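Local coordinates for hypothetical protein AQ_1354 (Aquifex aeolicus, PDB 1OZ9), which probably acts as a zinc-dependent, single-strand-specific endoribonuclease in 16S rRNA 3'-end maturation and late-stage quality control of 70S ribosomes, at residues N40-V45 and G79-L84; T48-I53 and D64-V69; R18-D23 and S104-V109; G85-S90 and H115-L120. One frame throughout, in Å; residues are numbered along the deposited sequence.

Contact 1: N40-V45 and G79-L84; sequences NVELSV and GGYKIL
The two inner, parallel strands of the mixed four-stranded sheet of this metalloproteinase-like fold meet here, Val-41 bridging Lys-82 and Glu-42 bridging Ile-83. Their short axes diverge by 24° in N-to-C direction, which is the evidence for the parallel sense. Three backbone bonds follow the parallel pattern: Lys-82 N gives to Asn-40 O at 3.2 Å, Glu-42 N to Lys-82 O and Leu-84 N to Glu-42 O. On the face that carries Glu-42 and Ile-83, the Tyr-81 side chain reaches across to the neighbouring strand, its CG anti to the backbone N (chi1 178°). Tyr-81 OH donates to Glu-42 OE2 at 2.6 Å, using the anti lone pair of that oxygen, which lies in plane at the ring edge. Carboxylate and ring planes are turned 64° apart, and Tyr-81 OH also sits 3.1 Å from Glu-42 CB, so the acid is met at both its base and its tip. Arg-10 adds a weak hydrogen bond to Tyr-81 OH and a long, weak ion pair with Glu-42. A phenylalanine in place of Tyr-81 would probably leave the Glu-42 carboxylate without its short hydroxyl bond and freer to turn. Glu-42 OE1 meanwhile lies 3.8 Å from Ile-83 CG2, these two side chains running side by side. Lys-82 sends its ammonium away from the partner strand, to Glu-77 and the carbonyl of Gly-75. On the face of Val-41, Leu-84 crosses it obliquely: Leu-84 CG stands 3.7 Å from Val-41 CB, and Leu-84 CD2 lies 3.8 Å from Val-41 CG1.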
loop_
_atom_site.group_PDB
_atom_site.type_symbol
_atom_site.label_atom_id
_atom_site.label_comp_id
_atom_site.label_asym_id
_atom_site.label_seq_id
_atom_site.Cartn_x
_atom_site.Cartn_y
_atom_site.Cartn_z
ATOM N N ASN A 40 13.119 10.224 6.338
ATOM C CA ASN A 40 13.865 9.197 7.034
ATOM C C ASN A 40 13.092 7.985 7.539
ATOM O O ASN A 40 13.341 7.534 8.664
ATOM C CB ASN A 40 14.489 9.817 8.238
ATOM C CG ASN A 40 15.946 9.799 8.180
ATOM O OD1 ASN A 40 16.547 9.761 7.096
ATOM N ND2 ASN A 40 16.556 9.791 9.351
ATOM N N VAL A 41 12.165 7.473 6.740
ATOM C CA VAL A 41 11.470 6.275 7.113
ATOM C C VAL A 41 11.725 5.216 6.070
ATOM O O VAL A 41 12.145 5.520 4.946
ATOM C CB VAL A 41 9.931 6.488 7.257
ATOM C CG1 VAL A 41 9.639 7.599 8.300
ATOM C CG2 VAL A 41 9.326 6.828 5.907
ATOM N N GLU A 42 11.488 3.970 6.446
ATOM C CA GLU A 42 11.641 2.841 5.531
ATOM C C GLU A 42 10.284 2.229 5.242
ATOM O O GLU A 42 9.469 2.058 6.151
ATOM C CB GLU A 42 12.591 1.789 6.121
ATOM C CG GLU A 42 12.776 0.542 5.231
ATOM C CD GLU A 42 13.616 -0.501 5.943
ATOM O OE1 GLU A 42 13.105 -1.614 6.214
ATOM O OE2 GLU A 42 14.783 -0.181 6.278
ATOM N N LEU A 43 10.021 1.922 3.980
ATOM C CA LEU A 43 8.747 1.327 3.598
ATOM C C LEU A 43 9.065 0.198 2.647
ATOM O O LEU A 43 9.832 0.413 1.705
ATOM C CB LEU A 43 7.929 2.345 2.813
ATOM C CG LEU A 43 6.682 1.821 2.112
ATOM C CD1 LEU A 43 5.677 1.311 3.163
ATOM C CD2 LEU A 43 6.055 2.929 1.251
ATOM N N SER A 44 8.490 -0.983 2.876
ATOM C CA SER A 44 8.659 -2.078 1.934
ATOM C C SER A 44 7.349 -2.300 1.177
ATOM O O SER A 44 6.266 -2.244 1.777
ATOM C CB SER A 44 9.118 -3.353 2.643
ATOM O OG SER A 44 10.435 -3.158 3.170
ATOM N N VAL A 45 7.453 -2.503 -0.138
ATOM C CA VAL A 45 6.272 -2.792 -0.944
ATOM C C VAL A 45 6.479 -4.142 -1.630
ATOM O O VAL A 45 7.515 -4.350 -2.302
ATOM C CB VAL A 45 6.008 -1.699 -1.973
ATOM C CG1 VAL A 45 4.735 -2.031 -2.781
ATOM C CG2 VAL A 45 5.873 -0.317 -1.267
ATOM N N GLY A 79 18.049 5.387 15.970
ATOM C CA GLY A 79 18.450 6.787 16.002
ATOM C C GLY A 79 17.732 7.702 15.007
ATOM O O GLY A 79 18.360 8.341 14.161
ATOM N N GLY A 80 16.434 7.807 15.052
ATOM C CA GLY A 80 15.858 8.727 14.081
ATOM C C GLY A 80 15.378 8.147 12.762
ATOM O O GLY A 80 14.522 8.737 12.096
ATOM N N TYR A 81 15.919 7.007 12.358
ATOM C CA TYR A 81 15.432 6.310 11.159
ATOM C C TYR A 81 14.330 5.420 11.667
ATOM O O TYR A 81 14.546 4.732 12.644
ATOM C CB TYR A 81 16.561 5.416 10.635
ATOM C CG TYR A 81 16.280 4.572 9.427
ATOM C CD1 TYR A 81 16.306 5.122 8.158
ATOM C CD2 TYR A 81 16.060 3.199 9.539
ATOM C CE1 TYR A 81 16.073 4.338 7.028
ATOM C CE2 TYR A 81 15.847 2.403 8.409
ATOM C CZ TYR A 81 15.870 2.993 7.152
ATOM O OH TYR A 81 15.672 2.255 6.012
ATOM N N LYS A 82 13.157 5.425 11.051
ATOM C CA LYS A 82 12.052 4.601 11.555
ATOM C C LYS A 82 11.491 3.686 10.452
ATOM O O LYS A 82 11.274 4.136 9.331
ATOM C CB LYS A 82 10.931 5.481 12.100
ATOM C CG LYS A 82 9.768 4.700 12.815
ATOM C CD LYS A 82 8.884 5.704 13.601
ATOM C CE LYS A 82 7.743 5.055 14.366
ATOM N NZ LYS A 82 8.222 4.301 15.521
ATOM N N ILE A 83 11.320 2.409 10.771
ATOM C CA ILE A 83 10.772 1.426 9.828
ATOM C C ILE A 83 9.258 1.432 9.940
ATOM O O ILE A 83 8.701 1.080 11.001
ATOM C CB ILE A 83 11.352 0.053 10.138
ATOM C CG1 ILE A 83 12.900 0.129 10.034
ATOM C CG2 ILE A 83 10.777 -1.019 9.144
ATOM C CD1 ILE A 83 13.622 -0.694 11.097
ATOM N N LEU A 84 8.592 1.880 8.889
ATOM C CA LEU A 84 7.137 2.015 8.933
ATOM C C LEU A 84 6.489 0.662 8.819
ATOM O O LEU A 84 5.553 0.336 9.577
ATOM C CB LEU A 84 6.622 2.878 7.807
ATOM C CG LEU A 84 6.955 4.358 7.699
ATOM C CD1 LEU A 84 5.991 4.954 6.636
ATOM C CD2 LEU A 84 6.851 5.065 9.078
#

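Contact 2: T48-I53 and D64-V69; sequences TDDQEI and DKPTDV
Pro-66 CB sits over one face of the Asp-50 carboxylate, almost directly above Asp-50 CG at 3.7 Å and nearly as close to OD1 and OD2. The oxygens are taken by other partners, OD2 by a salt bridge to Arg-96 and OD1 by the hydroxyls of Ser-90 and Thr-93. One turn further on, Ile-53 packs against the Thr-67 backbone. Its CG2, placed between the backbone N and the carbonyl carbon, lies 3.5 Å from Thr-67 N, and its CD1 comes within 3.9 Å of Asp-68 O. The Ile-53 and Thr-67 side chains cross at about a right angle, Ile-53 CD1 being 4.2 Å from Thr-67 CG2. An alanine at Ile-53 would probably open a gap against Thr-67 and leave the loop less firmly seated on the helix. The helix start is fixed by Asp-49, whose OD1 accepts from Glu-52 N at 2.8 Å. This is an N-capped helix, 50-61, in a strand-helix-strand connection, with the returning loop laid over its first turn just before strand 69-78, where Val-69 touches His-115 of the predicted zinc site.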
loop_
_atom_site.group_PDB
_atom_site.type_symbol
_atom_site.label_atom_id
_atom_site.label_comp_id
_atom_site.label_asym_id
_atom_site.label_seq_id
_atom_site.Cartn_x
_atom_site.Cartn_y
_atom_site.Cartn_z
ATOM N N THR A 48 2.765 -9.495 -5.003
ATOM C CA THR A 48 2.769 -10.944 -5.050
ATOM C C THR A 48 1.497 -11.482 -5.687
ATOM O O THR A 48 0.856 -10.766 -6.471
ATOM C CB THR A 48 3.056 -11.510 -3.624
ATOM O OG1 THR A 48 3.173 -12.928 -3.664
ATOM C CG2 THR A 48 1.903 -11.218 -2.643
ATOM N N ASP A 49 1.148 -12.728 -5.384
ATOM C CA ASP A 49 -0.018 -13.380 -6.001
ATOM C C ASP A 49 -1.108 -13.716 -4.991
ATOM O O ASP A 49 -0.934 -13.520 -3.793
ATOM C CB ASP A 49 0.385 -14.657 -6.742
ATOM C CG ASP A 49 0.975 -15.727 -5.818
ATOM O OD1 ASP A 49 0.993 -15.565 -4.580
ATOM O OD2 ASP A 49 1.460 -16.788 -6.260
ATOM N N ASP A 50 -2.224 -14.248 -5.475
ATOM C CA ASP A 50 -3.352 -14.567 -4.602
ATOM C C ASP A 50 -3.031 -15.626 -3.556
ATOM O O ASP A 50 -3.521 -15.552 -2.416
ATOM C CB ASP A 50 -4.580 -14.999 -5.424
ATOM C CG ASP A 50 -5.481 -13.830 -5.759
ATOM O OD1 ASP A 50 -5.125 -12.684 -5.378
ATOM O OD2 ASP A 50 -6.558 -13.942 -6.389
ATOM N N GLN A 51 -2.217 -16.613 -3.930
ATOM C CA GLN A 51 -1.883 -17.667 -2.988
ATOM C C GLN A 51 -1.078 -17.123 -1.799
ATOM O O GLN A 51 -1.344 -17.454 -0.646
ATOM C CB GLN A 51 -1.223 -18.873 -3.685
ATOM C CG GLN A 51 -2.279 -19.781 -4.345
ATOM C CD GLN A 51 -1.729 -20.913 -5.234
ATOM O OE1 GLN A 51 -0.699 -21.533 -4.927
ATOM N NE2 GLN A 51 -2.446 -21.202 -6.318
ATOM N N GLU A 52 -0.112 -16.263 -2.067
ATOM C CA GLU A 52 0.676 -15.751 -0.962
ATOM C C GLU A 52 -0.126 -14.797 -0.093
ATOM O O GLU A 52 -0.061 -14.862 1.139
ATOM C CB GLU A 52 1.952 -15.086 -1.442
ATOM C CG GLU A 52 2.703 -14.462 -0.285
ATOM C CD GLU A 52 4.178 -14.274 -0.564
ATOM O OE1 GLU A 52 4.562 -14.158 -1.761
ATOM O OE2 GLU A 52 4.944 -14.250 0.435
ATOM N N ILE A 53 -0.905 -13.923 -0.715
ATOM C CA ILE A 53 -1.666 -12.988 0.096
ATOM C C ILE A 53 -2.712 -13.736 0.928
ATOM O O ILE A 53 -3.036 -13.347 2.046
ATOM C CB ILE A 53 -2.247 -11.831 -0.741
ATOM C CG1 ILE A 53 -2.305 -10.555 0.121
ATOM C CG2 ILE A 53 -3.609 -12.205 -1.352
ATOM C CD1 ILE A 53 -2.354 -9.289 -0.667
ATOM N N ASP A 64 -9.317 -16.612 5.725
ATOM C CA ASP A 64 -8.785 -17.551 4.743
ATOM C C ASP A 64 -9.302 -17.279 3.339
ATOM O O ASP A 64 -10.146 -18.001 2.821
ATOM C CB ASP A 64 -9.097 -18.990 5.169
ATOM C CG ASP A 64 -8.340 -20.021 4.353
ATOM O OD1 ASP A 64 -7.507 -19.635 3.508
ATOM O OD2 ASP A 64 -8.521 -21.241 4.495
ATOM N N LYS A 65 -8.779 -16.223 2.730
ATOM C CA LYS A 65 -9.138 -15.863 1.375
ATOM C C LYS A 65 -8.152 -14.817 0.869
ATOM O O LYS A 65 -7.466 -14.163 1.657
ATOM C CB LYS A 65 -10.556 -15.307 1.330
ATOM C CG LYS A 65 -10.761 -14.033 2.158
ATOM C CD LYS A 65 -12.244 -13.623 2.120
ATOM C CE LYS A 65 -12.704 -13.016 3.460
ATOM N NZ LYS A 65 -14.200 -12.919 3.584
ATOM N N PRO A 66 -8.069 -14.669 -0.444
ATOM C CA PRO A 66 -7.187 -13.658 -1.034
ATOM C C PRO A 66 -7.796 -12.288 -0.809
ATOM O O PRO A 66 -8.969 -12.209 -0.428
ATOM C CB PRO A 66 -7.216 -13.981 -2.529
ATOM C CG PRO A 66 -7.925 -15.312 -2.646
ATOM C CD PRO A 66 -8.799 -15.459 -1.453
ATOM N N THR A 67 -7.005 -11.243 -1.006
ATOM C CA THR A 67 -7.491 -9.875 -0.916
ATOM C C THR A 67 -6.600 -8.989 -1.782
ATOM O O THR A 67 -5.638 -9.486 -2.388
ATOM C CB THR A 67 -7.547 -9.400 0.555
ATOM O OG1 THR A 67 -8.189 -8.124 0.605
ATOM C CG2 THR A 67 -6.121 -9.129 1.095
ATOM N N ASP A 68 -6.906 -7.703 -1.893
ATOM C CA ASP A 68 -6.081 -6.829 -2.740
ATOM C C ASP A 68 -4.809 -6.282 -2.074
ATOM O O ASP A 68 -3.708 -6.260 -2.683
ATOM C CB ASP A 68 -6.903 -5.671 -3.304
ATOM C CG ASP A 68 -7.730 -4.936 -2.245
ATOM O OD1 ASP A 68 -7.663 -5.255 -1.015
ATOM O OD2 ASP A 68 -8.535 -4.027 -2.597
ATOM N N VAL A 69 -4.934 -5.840 -0.830
ATOM C CA VAL A 69 -3.765 -5.265 -0.175
ATOM C C VAL A 69 -3.818 -5.516 1.338
ATOM O O VAL A 69 -4.889 -5.472 1.945
ATOM C CB VAL A 69 -3.709 -3.729 -0.459
ATOM C CG1 VAL A 69 -5.010 -3.005 0.031
ATOM C CG2 VAL A 69 -2.407 -3.042 0.086
#

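Contact 3: R18-D23 and S104-V109; sequences RKVRKD and SLEEEV
Val-20 and Glu-106 mark the closest backbone approach, 6.3 Å between their CA atoms, where an irregular chain entering helix 22-35 passes the first turn of helix 105-120. Val-20 carries most of the contact through one methyl. CG2, anti to the carbonyl carbon (chi1 174° places CG1 anti to N), meets three residues of the helix's first two turns: Leu-105 CG at 3.9 Å, Glu-106 CG at 4.2 Å and Val-109 CG2 at the same 4.2 Å. Spacing of one and four residues identifies them as neighbours on a single helix surface. Lys-19 crosses Leu-105 at about a right angle, its CB 3.8 Å from Leu-105 CD2 while the chain beyond leads away. In this metalloproteinase-like fold the chain leading into helix 22-35 is thereby packed on the N-terminal turns of helix 105-120, and Ile-25 and Trp-28 of helix 22-35 also pack on Val-20. Each helix start has its own polar fittings. Ser-104 is the N-cap of helix 105-120, its OG accepting from Glu-107 N. Arg-21 holds the N-cap position of the other helix and grips Asp-23 side-on, NE to OD1 and NH2 to OD2, the latter at 2.9 Å with OD2 in the guanidinium plane. Between the segments a water accepts from Arg-21 N at 3.2 Å and donates to Glu-106 OE2, whose other oxygen OE1 is in a salt bridge with Lys-24.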
loop_
_atom_site.group_PDB
_atom_site.type_symbol
_atom_site.label_atom_id
_atom_site.label_comp_id
_atom_site.label_asym_id
_atom_site.label_seq_id
_atom_site.Cartn_x
_atom_site.Cartn_y
_atom_site.Cartn_z
ATOM N N ARG A 18 5.352 -9.261 -11.811
ATOM C CA ARG A 18 6.100 -8.184 -12.449
ATOM C C ARG A 18 5.510 -7.412 -13.610
ATOM O O ARG A 18 6.268 -6.852 -14.420
ATOM C CB ARG A 18 7.416 -8.786 -12.941
ATOM C CG ARG A 18 8.160 -9.519 -11.852
ATOM C CD ARG A 18 9.515 -9.950 -12.275
ATOM N NE ARG A 18 9.970 -11.137 -11.565
ATOM C CZ ARG A 18 10.747 -11.095 -10.516
ATOM N NH1 ARG A 18 11.157 -9.924 -10.052
ATOM N NH2 ARG A 18 11.125 -12.223 -9.931
ATOM N N LYS A 19 4.181 -7.381 -13.711
ATOM C CA LYS A 19 3.533 -6.704 -14.820
ATOM C C LYS A 19 3.694 -5.187 -14.758
ATOM O O LYS A 19 3.701 -4.516 -15.792
ATOM C CB LYS A 19 2.042 -7.098 -14.920
ATOM C CG LYS A 19 1.594 -7.223 -16.324
ATOM C CD LYS A 19 0.364 -8.111 -16.514
ATOM C CE LYS A 19 -0.008 -8.081 -17.992
ATOM N NZ LYS A 19 -1.034 -9.040 -18.506
ATOM N N VAL A 20 3.859 -4.662 -13.554
ATOM C CA VAL A 20 4.092 -3.239 -13.342
ATOM C C VAL A 20 5.571 -3.007 -13.012
ATOM O O VAL A 20 6.155 -3.676 -12.141
ATOM C CB VAL A 20 3.201 -2.711 -12.199
ATOM C CG1 VAL A 20 3.532 -1.245 -11.850
ATOM C CG2 VAL A 20 1.706 -2.900 -12.546
ATOM N N ARG A 21 6.175 -2.057 -13.708
ATOM C CA ARG A 21 7.577 -1.734 -13.520
ATOM C C ARG A 21 7.994 -1.395 -12.089
ATOM O O ARG A 21 7.322 -0.648 -11.380
ATOM C CB ARG A 21 7.970 -0.586 -14.461
ATOM C CG ARG A 21 8.099 -1.010 -15.915
ATOM C CD ARG A 21 8.259 0.140 -16.886
ATOM N NE ARG A 21 9.018 1.274 -16.352
ATOM C CZ ARG A 21 8.842 2.544 -16.759
ATOM N NH1 ARG A 21 7.936 2.832 -17.714
ATOM N NH2 ARG A 21 9.573 3.526 -16.224
ATOM N N LYS A 22 9.137 -1.930 -11.681
ATOM C CA LYS A 22 9.634 -1.697 -10.334
ATOM C C LYS A 22 9.857 -0.217 -10.034
ATOM O O LYS A 22 9.552 0.257 -8.936
ATOM C CB LYS A 22 10.967 -2.471 -10.113
ATOM C CG LYS A 22 11.486 -2.322 -8.648
ATOM C CD LYS A 22 12.987 -2.630 -8.563
ATOM C CE LYS A 22 13.587 -2.388 -7.144
ATOM N NZ LYS A 22 15.036 -2.818 -7.123
ATOM N N ASP A 23 10.438 0.490 -11.005
ATOM C CA ASP A 23 10.715 1.909 -10.803
ATOM C C ASP A 23 9.450 2.746 -10.676
ATOM O O ASP A 23 9.456 3.786 -10.005
ATOM C CB ASP A 23 11.661 2.468 -11.878
ATOM C CG ASP A 23 11.107 2.347 -13.308
ATOM O OD1 ASP A 23 10.205 1.525 -13.605
ATOM O OD2 ASP A 23 11.560 3.051 -14.228
ATOM N N SER A 104 -6.719 0.910 -15.596
ATOM C CA SER A 104 -5.531 0.089 -15.826
ATOM C C SER A 104 -5.027 -0.629 -14.576
ATOM O O SER A 104 -5.353 -0.260 -13.452
ATOM C CB SER A 104 -4.412 0.930 -16.439
ATOM O OG SER A 104 -3.855 1.808 -15.473
ATOM N N LEU A 105 -4.244 -1.678 -14.787
ATOM C CA LEU A 105 -3.589 -2.360 -13.675
ATOM C C LEU A 105 -2.676 -1.384 -12.925
ATOM O O LEU A 105 -2.615 -1.376 -11.669
ATOM C CB LEU A 105 -2.785 -3.561 -14.170
ATOM C CG LEU A 105 -1.906 -4.240 -13.108
ATOM C CD1 LEU A 105 -2.773 -4.785 -12.017
ATOM C CD2 LEU A 105 -1.116 -5.385 -13.749
ATOM N N GLU A 106 -1.974 -0.550 -13.685
ATOM C CA GLU A 106 -1.067 0.419 -13.061
ATOM C C GLU A 106 -1.864 1.342 -12.182
ATOM O O GLU A 106 -1.447 1.642 -11.074
ATOM C CB GLU A 106 -0.294 1.255 -14.082
ATOM C CG GLU A 106 0.689 0.431 -14.879
ATOM C CD GLU A 106 1.696 1.257 -15.668
ATOM O OE1 GLU A 106 1.758 2.500 -15.502
ATOM O OE2 GLU A 106 2.428 0.646 -16.471
ATOM N N GLU A 107 -3.017 1.790 -12.673
ATOM C CA GLU A 107 -3.826 2.679 -11.860
ATOM C C GLU A 107 -4.283 1.969 -10.580
ATOM O O GLU A 107 -4.259 2.567 -9.496
ATOM C CB GLU A 107 -5.020 3.227 -12.640
ATOM C CG GLU A 107 -5.940 4.105 -11.792
ATOM C CD GLU A 107 -5.325 5.449 -11.378
ATOM O OE1 GLU A 107 -4.479 6.005 -12.117
ATOM O OE2 GLU A 107 -5.703 5.967 -10.298
ATOM N N GLU A 108 -4.652 0.696 -10.684
ATOM C CA GLU A 108 -5.125 -0.043 -9.508
ATOM C C GLU A 108 -3.984 -0.277 -8.514
ATOM O O GLU A 108 -4.147 -0.140 -7.283
ATOM C CB GLU A 108 -5.800 -1.367 -9.917
ATOM C CG GLU A 108 -6.364 -2.193 -8.746
ATOM C CD GLU A 108 -7.521 -1.505 -8.014
ATOM O OE1 GLU A 108 -8.048 -0.469 -8.511
ATOM O OE2 GLU A 108 -7.916 -2.011 -6.931
ATOM N N VAL A 109 -2.811 -0.619 -9.034
ATOM C CA VAL A 109 -1.688 -0.824 -8.140
ATOM C C VAL A 109 -1.285 0.463 -7.415
ATOM O O VAL A 109 -0.966 0.449 -6.228
ATOM C CB VAL A 109 -0.512 -1.461 -8.893
ATOM C CG1 VAL A 109 0.748 -1.456 -8.009
ATOM C CG2 VAL A 109 -0.933 -2.891 -9.297
HETATM O O HOH W 1 4.588 -0.427 -15.888
#

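Contact 4: G85-S90 and H115-L120; sequences GDVVIS and HGIVHL
Val-87 and Gly-116 come within 5.6 Å at CA where strand 85-90 and helix 115-120 pass 8.3 Å apart at 148°, running roughly opposite ways. The helix bears the first two histidines of the HxxxHxxxxxH zinc motif of YbeY proteins, His-115 and His-119, with His-125 as the third; all three are predicted ligands. Val-87 points at the helix, its CG2 3.7 Å from Gly-116 C, and the absence of a side chain at Gly-116 is what permits this, since a CB there would clash with Val-87 CG1. The same methyl, Val-87 CG2, also lies 4.4 Å from Ile-117 CG1. One turn on, Leu-120 lies over the middle of strand 81-90, its CD1 3.9 Å from Gly-85 C, and a CB on Gly-85 would sit tight against Leu-120 CD2. The side chains involved are apolar and lie against backbone atoms as well as each other, packing the helix of the predicted zinc ligands on the sheet. The two imidazoles make no contact with the strand, and both meet the rings of His-125 and Phe-135. His-115 ND1 is hydrogen-bonded to Glu-139, and its NE2 stands 3.2 Å from His-119 NE2.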
loop_
_atom_site.group_PDB
_atom_site.type_symbol
_atom_site.label_atom_id
_atom_site.label_comp_id
_atom_site.label_asym_id
_atom_site.label_seq_id
_atom_site.Cartn_x
_atom_site.Cartn_y
_atom_site.Cartn_z
ATOM N N GLY A 85 6.996 -0.142 7.884
ATOM C CA GLY A 85 6.511 -1.495 7.747
ATOM C C GLY A 85 6.277 -1.878 6.304
ATOM O O GLY A 85 6.876 -1.288 5.386
ATOM N N ASP A 86 5.406 -2.860 6.106
ATOM C CA ASP A 86 5.205 -3.422 4.775
ATOM C C ASP A 86 3.821 -3.220 4.201
ATOM O O ASP A 86 2.836 -3.285 4.922
ATOM C CB ASP A 86 5.390 -4.942 4.814
ATOM C CG ASP A 86 6.719 -5.354 5.393
ATOM O OD1 ASP A 86 7.695 -4.626 5.178
ATOM O OD2 ASP A 86 6.855 -6.374 6.094
ATOM N N VAL A 87 3.775 -3.075 2.884
ATOM C CA VAL A 87 2.503 -3.074 2.140
ATOM C C VAL A 87 2.622 -4.224 1.152
ATOM O O VAL A 87 3.601 -4.293 0.406
ATOM C CB VAL A 87 2.287 -1.800 1.351
ATOM C CG1 VAL A 87 1.072 -1.947 0.453
ATOM C CG2 VAL A 87 2.058 -0.613 2.329
ATOM N N VAL A 88 1.650 -5.136 1.157
ATOM C CA VAL A 88 1.697 -6.304 0.280
ATOM C C VAL A 88 0.438 -6.272 -0.596
ATOM O O VAL A 88 -0.678 -6.228 -0.055
ATOM C CB VAL A 88 1.673 -7.597 1.123
ATOM C CG1 VAL A 88 1.714 -8.852 0.219
ATOM C CG2 VAL A 88 2.836 -7.605 2.111
ATOM N N ILE A 89 0.621 -6.353 -1.929
ATOM C CA ILE A 89 -0.471 -6.253 -2.881
ATOM C C ILE A 89 -0.495 -7.486 -3.766
ATOM O O ILE A 89 0.560 -7.961 -4.183
ATOM C CB ILE A 89 -0.200 -5.024 -3.770
ATOM C CG1 ILE A 89 -0.422 -3.764 -2.926
ATOM C CG2 ILE A 89 -1.088 -5.059 -5.041
ATOM C CD1 ILE A 89 0.066 -2.462 -3.569
ATOM N N SER A 90 -1.674 -8.004 -4.055
ATOM C CA SER A 90 -1.754 -9.128 -4.968
ATOM C C SER A 90 -2.039 -8.594 -6.359
ATOM O O SER A 90 -3.078 -7.960 -6.607
ATOM C CB SER A 90 -2.881 -10.095 -4.605
ATOM O OG SER A 90 -3.033 -11.043 -5.681
ATOM N N HIS A 115 -3.499 3.283 -0.597
ATOM C CA HIS A 115 -4.412 2.741 0.408
ATOM C C HIS A 115 -3.591 2.043 1.509
ATOM O O HIS A 115 -3.836 2.237 2.705
ATOM C CB HIS A 115 -5.378 1.767 -0.256
ATOM C CG HIS A 115 -6.501 1.325 0.627
ATOM N ND1 HIS A 115 -7.684 2.030 0.736
ATOM C CD2 HIS A 115 -6.628 0.241 1.429
ATOM C CE1 HIS A 115 -8.497 1.389 1.560
ATOM N NE2 HIS A 115 -7.875 0.310 2.004
ATOM N N GLY A 116 -2.608 1.244 1.102
ATOM C CA GLY A 116 -1.782 0.516 2.066
ATOM C C GLY A 116 -0.966 1.428 2.983
ATOM O O GLY A 116 -0.839 1.183 4.191
ATOM N N ILE A 117 -0.418 2.498 2.407
ATOM C CA ILE A 117 0.408 3.418 3.179
ATOM C C ILE A 117 -0.443 4.103 4.223
ATOM O O ILE A 117 -0.013 4.253 5.371
ATOM C CB ILE A 117 1.095 4.442 2.279
ATOM C CG1 ILE A 117 2.165 3.723 1.463
ATOM C CG2 ILE A 117 1.763 5.582 3.120
ATOM C CD1 ILE A 117 2.814 4.581 0.416
ATOM N N VAL A 118 -1.628 4.554 3.837
ATOM C CA VAL A 118 -2.495 5.233 4.797
ATOM C C VAL A 118 -2.860 4.308 5.971
ATOM O O VAL A 118 -2.890 4.737 7.138
ATOM C CB VAL A 118 -3.779 5.794 4.110
ATOM C CG1 VAL A 118 -4.739 6.442 5.165
ATOM C CG2 VAL A 118 -3.371 6.805 2.997
ATOM N N HIS A 119 -3.109 3.035 5.675
ATOM C CA HIS A 119 -3.374 2.056 6.726
ATOM C C HIS A 119 -2.166 1.958 7.631
ATOM O O HIS A 119 -2.295 1.809 8.851
ATOM C CB HIS A 119 -3.602 0.661 6.149
ATOM C CG HIS A 119 -5.031 0.352 5.877
ATOM N ND1 HIS A 119 -5.923 0.015 6.867
ATOM C CD2 HIS A 119 -5.727 0.334 4.712
ATOM C CE1 HIS A 119 -7.114 -0.195 6.329
ATOM N NE2 HIS A 119 -7.018 -0.016 5.020
ATOM N N LEU A 120 -0.987 1.998 7.023
ATOM C CA LEU A 120 0.255 1.840 7.786
ATOM C C LEU A 120 0.499 2.985 8.753
ATOM O O LEU A 120 1.203 2.818 9.755
ATOM C CB LEU A 120 1.465 1.786 6.850
ATOM C CG LEU A 120 2.159 0.491 6.498
ATOM C CD1 LEU A 120 3.522 0.832 5.853
ATOM C CD2 LEU A 120 2.369 -0.369 7.713
#

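How the contacts relate
Contacts 1 and 4 share strand 81-90, and Ser-44 continues the pairing of contact 1 into contact 4: its N lies 3.0 Å from Gly-85 O, its O 2.8 Å from Val-87 N. Contact 2 meets contact 4 at the strand's far end, where Thr-48 N approaches Ile-89 O at 2.8 Å. Contact 3 uses the start of contact 4's helix, with Ile-89 CD1 packing on Val-109 O. Relative to the predicted zinc site, contact 4 holds two ligands, while the side chain of Val-69 in contact 2 is about 4 Å from that of His-115. Contacts 1 and 3 lie farther out, about 11 Å (Leu-84 to His-119) and 10 Å (Val-109 to His-115) between side chains.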